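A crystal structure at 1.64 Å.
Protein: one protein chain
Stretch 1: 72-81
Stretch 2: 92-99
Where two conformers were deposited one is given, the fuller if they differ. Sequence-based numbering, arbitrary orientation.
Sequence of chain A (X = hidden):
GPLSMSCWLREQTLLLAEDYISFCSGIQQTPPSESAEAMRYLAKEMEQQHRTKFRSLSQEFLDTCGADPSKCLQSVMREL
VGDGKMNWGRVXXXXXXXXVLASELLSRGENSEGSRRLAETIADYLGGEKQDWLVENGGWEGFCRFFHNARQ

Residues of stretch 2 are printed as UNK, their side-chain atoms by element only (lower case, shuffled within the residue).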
ATOM      1  N   CYS A  72      10.924   5.537   5.454  1.00 29.04           N
ATOM      2  CA  CYS A  72      10.815   6.260   4.192  1.00 28.67           C
ATOM      3  C   CYS A  72       9.430   6.100   3.579  1.00 27.11           C
ATOM      4  O   CYS A  72       8.909   7.041   2.970  1.00 28.62           O
ATOM      5  CB  CYS A  72      11.894   5.778   3.222  1.00 30.34           C
ATOM      6  SG  CYS A  72      13.595   6.036   3.814  1.00 35.02           S
ATOM      7  N   LEU A  73       8.815   4.922   3.736  1.00 23.28           N
ATOM      8  CA  LEU A  73       7.483   4.699   3.184  1.00 24.46           C
ATOM      9  C   LEU A  73       6.446   5.570   3.883  1.00 23.28           C
ATOM     10  O   LEU A  73       5.517   6.075   3.241  1.00 24.62           O
ATOM     11  CB  LEU A  73       7.110   3.218   3.298  1.00 23.60           C
ATOM     12  CG  LEU A  73       5.733   2.800   2.772  1.00 25.67           C
ATOM     13  CD1 LEU A  73       5.613   3.054   1.274  1.00 28.08           C
ATOM     14  CD2 LEU A  73       5.459   1.338   3.085  1.00 24.45           C
ATOM     15  N   GLN A  74       6.585   5.760   5.197  1.00 25.56           N
ATOM     16  CA  GLN A  74       5.680   6.657   5.908  1.00 25.00           C
ATOM     17  C   GLN A  74       5.717   8.057   5.308  1.00 25.77           C
ATOM     18  O   GLN A  74       4.674   8.703   5.156  1.00 27.07           O
ATOM     19  CB  GLN A  74       6.042   6.709   7.394  1.00 32.45           C
ATOM     20  CG  GLN A  74       5.726   5.438   8.156  1.00 39.20           C
ATOM     21  CD  GLN A  74       6.135   5.520   9.613  1.00 47.38           C
ATOM     22  OE1 GLN A  74       7.036   6.276   9.975  1.00 49.11           O
ATOM     23  NE2 GLN A  74       5.469   4.743  10.460  1.00 52.12           N
ATOM     24  N   SER A  75       6.909   8.543   4.956  1.00 26.13           N
ATOM     25  CA  SER A  75       7.013   9.891   4.406  1.00 31.80           C
ATOM     26  C   SER A  75       6.389   9.965   3.017  1.00 30.45           C
ATOM     27  O   SER A  75       5.784  10.983   2.659  1.00 32.38           O
ATOM     28  CB  SER A  75       8.475  10.335   4.369  1.00 39.67           C
ATOM     29  OG  SER A  75       9.242   9.505   3.516  1.00 43.35           O
ATOM     30  N   VAL A  76       6.517   8.899   2.226  1.00 28.67           N
ATOM     31  CA  VAL A  76       5.882   8.873   0.910  1.00 27.50           C
ATOM     32  C   VAL A  76       4.363   8.855   1.053  1.00 27.98           C
ATOM     33  O   VAL A  76       3.654   9.611   0.379  1.00 31.61           O
ATOM     34  CB  VAL A  76       6.395   7.671   0.096  1.00 27.30           C
ATOM     35  CG1 VAL A  76       5.592   7.502  -1.195  1.00 27.45           C
ATOM     36  CG2 VAL A  76       7.869   7.849  -0.230  1.00 26.24           C
ATOM     37  N   MET A  77       3.839   7.996   1.933  1.00 23.68           N
ATOM     38  CA  MET A  77       2.392   7.941   2.132  1.00 24.26           C
ATOM     39  C   MET A  77       1.853   9.288   2.595  1.00 27.70           C
ATOM     40  O   MET A  77       0.798   9.741   2.133  1.00 28.20           O
ATOM     41  CB  MET A  77       2.038   6.849   3.141  1.00 23.54           C
ATOM     42  CG  MET A  77       2.331   5.439   2.665  1.00 22.32           C
ATOM     43  SD  MET A  77       1.707   4.159   3.776  1.00 27.63           S
ATOM     44  CE  MET A  77       2.686   4.445   5.253  1.00 22.38           C
ATOM     45  N   ARG A  78       2.570   9.942   3.511  1.00 28.71           N
ATOM     46  CA  ARG A  78       2.180  11.273   3.959  1.00 32.25           C
ATOM     47  C   ARG A  78       2.108  12.248   2.790  1.00 31.87           C
ATOM     48  O   ARG A  78       1.163  13.039   2.690  1.00 34.27           O
ATOM     49  CB  ARG A  78       3.176  11.754   5.013  1.00 38.94           C
ATOM     50  CG  ARG A  78       2.872  13.107   5.629  1.00 49.29           C
ATOM     51  CD  ARG A  78       3.905  13.464   6.693  1.00 58.53           C
ATOM     52  NE  ARG A  78       4.086  12.381   7.662  1.00 60.10           N
ATOM     53  CZ  ARG A  78       5.237  11.758   7.921  1.00 54.75           C
ATOM     54  NH1 ARG A  78       6.363  12.101   7.306  1.00 50.35           N
ATOM     55  NH2 ARG A  78       5.264  10.785   8.822  1.00 55.18           N
ATOM     56  N   GLU A  79       3.096  12.202   1.891  1.00 31.24           N
ATOM     57  CA  GLU A  79       3.119  13.118   0.757  1.00 33.80           C
ATOM     58  C   GLU A  79       2.079  12.747  -0.290  1.00 36.26           C
ATOM     59  O   GLU A  79       1.515  13.633  -0.941  1.00 40.71           O
ATOM     60  CB  GLU A  79       4.512  13.138   0.129  1.00 34.80           C
ATOM     61  CG  GLU A  79       5.504  14.036   0.852  1.00 41.51           C
ATOM     62  CD  GLU A  79       5.158  15.507   0.721  1.00 52.09           C
ATOM     63  OE1 GLU A  79       4.391  15.860  -0.201  1.00 55.94           O
ATOM     64  OE2 GLU A  79       5.648  16.311   1.539  1.00 57.44           O
ATOM     65  N   LEU A  80       1.822  11.452  -0.475  1.00 32.72           N
ATOM     66  CA  LEU A  80       0.781  11.027  -1.406  1.00 31.93           C
ATOM     67  C   LEU A  80      -0.548  11.692  -1.076  1.00 35.50           C
ATOM     68  O   LEU A  80      -1.225  12.230  -1.961  1.00 38.02           O
ATOM     69  CB  LEU A  80       0.651   9.504  -1.373  1.00 27.56           C
ATOM     70  CG  LEU A  80      -0.530   8.870  -2.117  1.00 28.31           C
ATOM     71  CD1 LEU A  80      -0.601   9.354  -3.555  1.00 30.15           C
ATOM     72  CD2 LEU A  80      -0.417   7.354  -2.070  1.00 27.61           C
ATOM     73  N   VAL A  81      -0.933  11.673   0.197  1.00 37.47           N
ATOM     74  CA  VAL A  81      -2.181  12.278   0.645  1.00 40.10           C
ATOM     75  C   VAL A  81      -1.951  13.684   1.206  1.00 44.88           C
ATOM     76  O   VAL A  81      -2.811  14.218   1.907  1.00 51.25           O
ATOM     77  CB  VAL A  81      -2.899  11.384   1.669  1.00 37.28           C
ATOM     78  CG1 VAL A  81      -3.095   9.971   1.104  1.00 36.01           C
ATOM     79  CG2 VAL A  81      -2.142  11.368   3.005  1.00 36.49           C
ATOM     80  N   UNK A  92      -4.923   1.833  -2.949  1.00 18.51           N
ATOM     81  CA  UNK A  92      -4.447   0.775  -3.835  1.00 18.51           C
ATOM     82  C   UNK A  92      -3.005   1.038  -4.247  1.00 17.90           C
ATOM     83  O   UNK A  92      -2.171   0.126  -4.252  1.00 21.39           O
ATOM     84  c   UNK A  92      -4.763  -0.295  -6.101  1.00 22.52           C
ATOM     85  c   UNK A  92      -6.739   0.114  -4.631  1.00 21.79           C
ATOM     86  c   UNK A  92      -5.375   0.640  -5.056  1.00 20.50           C
ATOM     87  N   UNK A  93      -2.682   2.287  -4.589  1.00 23.17           N
ATOM     88  CA  UNK A  93      -1.320   2.598  -5.014  0.63 22.03           C
ATOM     89  C   UNK A  93      -0.315   2.327  -3.907  1.00 21.31           C
ATOM     90  O   UNK A  93       0.816   1.913  -4.189  1.00 20.92           O
ATOM     91  c   UNK A  93      -1.223   4.050  -5.481  0.63 23.46           C
ATOM     92  o   UNK A  93      -1.113   4.953  -4.397  0.63 23.55           O
ATOM     93  N   UNK A  94      -0.700   2.547  -2.647  1.00 20.56           N
ATOM     94  CA  UNK A  94       0.194   2.236  -1.533  1.00 20.70           C
ATOM     95  C   UNK A  94       0.496   0.743  -1.510  1.00 21.60           C
ATOM     96  O   UNK A  94       1.652   0.325  -1.364  1.00 19.98           O
ATOM     97  c   UNK A  94      -1.115   4.855   1.055  1.00 22.00           C
ATOM     98  c   UNK A  94       0.350   2.128   0.987  1.00 21.76           C
ATOM     99  c   UNK A  94      -0.416   2.718  -0.201  1.00 21.95           C
ATOM    100  c   UNK A  94      -0.418   4.249  -0.158  1.00 20.99           C
ATOM    101  N   UNK A  95      -0.544  -0.086  -1.669  1.00 19.37           N
ATOM    102  CA  UNK A  95      -0.346  -1.531  -1.716  1.00 19.71           C
ATOM    103  C   UNK A  95       0.479  -1.936  -2.931  1.00 19.75           C
ATOM    104  O   UNK A  95       1.404  -2.748  -2.817  1.00 20.80           O
ATOM    105  c   UNK A  95      -1.702  -2.251  -1.719  1.00 19.68           C
ATOM    106  c   UNK A  95      -2.912  -3.878   1.474  1.00 23.37           C
ATOM    107  c   UNK A  95      -2.292  -2.438  -0.350  1.00 20.92           C
ATOM    108  c   UNK A  95      -2.754  -1.356   0.375  1.00 19.37           C
ATOM    109  c   UNK A  95      -3.295  -1.529   1.639  1.00 20.74           C
ATOM    110  c   UNK A  95      -2.375  -3.700   0.217  1.00 21.63           C
ATOM    111  c   UNK A  95      -3.371  -2.791   2.187  1.00 21.21           C
ATOM    112  N   UNK A  96       0.167  -1.376  -4.105  1.00 18.47           N
ATOM    113  CA  UNK A  96       0.931  -1.703  -5.306  1.00 21.13           C
ATOM    114  C   UNK A  96       2.404  -1.376  -5.117  1.00 20.81           C
ATOM    115  O   UNK A  96       3.281  -2.204  -5.390  1.00 21.93           O
ATOM    116  o   UNK A  96      -1.013  -1.225  -6.673  1.00 23.39           O
ATOM    117  c   UNK A  96       0.382  -0.941  -6.512  1.00 21.89           C
ATOM    118  c   UNK A  96       1.133  -1.337  -7.779  1.00 25.22           C
ATOM    119  N   UNK A  97       2.693  -0.158  -4.657  1.00 20.40           N
ATOM    120  CA  UNK A  97       4.077   0.260  -4.474  1.00 19.79           C
ATOM    121  C   UNK A  97       4.793  -0.631  -3.470  1.00 22.07           C
ATOM    122  O   UNK A  97       5.940  -1.035  -3.695  1.00 25.36           O
ATOM    123  c   UNK A  97       4.113   1.720  -4.025  1.00 20.56           C
ATOM    124  c   UNK A  97       7.154   3.334  -2.468  1.00 25.88           C
ATOM    125  c   UNK A  97       7.688   2.711  -4.707  1.00 25.43           C
ATOM    126  c   UNK A  97       5.876   2.832  -2.639  1.00 24.61           C
ATOM    127  c   UNK A  97       5.496   2.259  -3.840  1.00 22.70           C
ATOM    128  c   UNK A  97       8.057   3.275  -3.505  1.00 26.29           C
ATOM    129  c   UNK A  97       6.411   2.213  -4.872  1.00 24.29           C
ATOM    130  N   UNK A  98       4.135  -0.957  -2.357  1.00 19.92           N
ATOM    131  CA  UNK A  98       4.782  -1.769  -1.332  1.00 23.10           C
ATOM    132  C   UNK A  98       5.016  -3.192  -1.825  1.00 24.17           C
ATOM    133  O   UNK A  98       6.023  -3.819  -1.478  1.00 24.02           O
ATOM    134  c   UNK A  98       3.942  -1.766  -0.057  1.00 23.53           C
ATOM    135  c   UNK A  98       4.628  -2.557   1.045  1.00 25.07           C
ATOM    136  o   UNK A  98       3.759  -0.415   0.384  1.00 23.10           O
ATOM    137  N   UNK A  99       4.100  -3.715  -2.640  1.00 22.05           N
ATOM    138  CA  UNK A  99       4.310  -5.023  -3.236  1.00 22.71           C
ATOM    139  C   UNK A  99       5.526  -5.066  -4.141  1.00 24.29           C
ATOM    140  O   UNK A  99       6.286  -6.036  -4.129  1.00 23.28           O
TER

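Position 92 carries three side-chain carbons, the first of which bears the other two. They lie out of reach of stretch 1, and this short fork at CB identifies Val92.

At position 93 a single carbon is followed by one oxygen, which approaches a leucine methyl, CD2 of Leu80. A hydroxymethyl group of this kind is Ser93; its OG lies 3.4 Å from Leu80 CD2, a packing contact with a methyl group that offers no hydrogen bond. The hydroxyl is instead hydrogen-bonded to a residue just outside the stretch.

Four carbons are found at position 94, forked at the first, with one arm two carbons long, and they pack against Met77 and Leu80. That pattern is Ile94. Both arms are used: CG1 packs 3.6 Å from Leu80 CD2, while CG2 meets Met77 SD at 3.7 Å. Its CA is also the nearest in this stretch to that of Met77, 7.1 Å from CA to CA.

Position 95 has one carbon and then a six-carbon ring without a terminal oxygen. The side chain is out of reach of stretch 1. This is Phe95.

At position 96 the first side-chain carbon bears one oxygen and one carbon, and the side chain does not reach stretch 1 either. The pattern is that of Thr96.

Position 97 again shows one carbon and a bare six-carbon ring, now close to the first leucine of stretch 1. This is Phe97, with chi1 in the t well. Leu73 CD1 sits at the ring edge, near its plane, 3.9 Å from CD2 of Phe97.

The first side-chain carbon at position 98 carries an oxygen and a carbon, and the oxygen faces a leucine methyl. This is Thr98: OG1 lies 3.6 Å from Leu73 CD2 and donates a hydrogen bond to Ile94 O at 2.8 Å, so the hydroxyl is satisfied within its own helix.

Position 99 has no side-chain atoms and is Gly99; its backbone continues the helix, with Gly99 N hydrogen-bonded to Phe95 O at 2.9 Å.

The two helices run roughly antiparallel, at 151°, so Leu73 meets the later residues of stretch 2 and Leu80 the earlier ones. Leu73, Met77 and Leu80 recur at helical spacing and all touch stretch 2; Ile94, which touches both Met77 and Leu80, has the largest covered area of any residue here. No hydrogen bond crosses between the stretches; 326 Å² of surface, counted over both sides, is buried by side-chain packing, and even the two hydroxyls that take part do so against leucine methyls.

Stretch 2 (92-99) VSIFTFTG
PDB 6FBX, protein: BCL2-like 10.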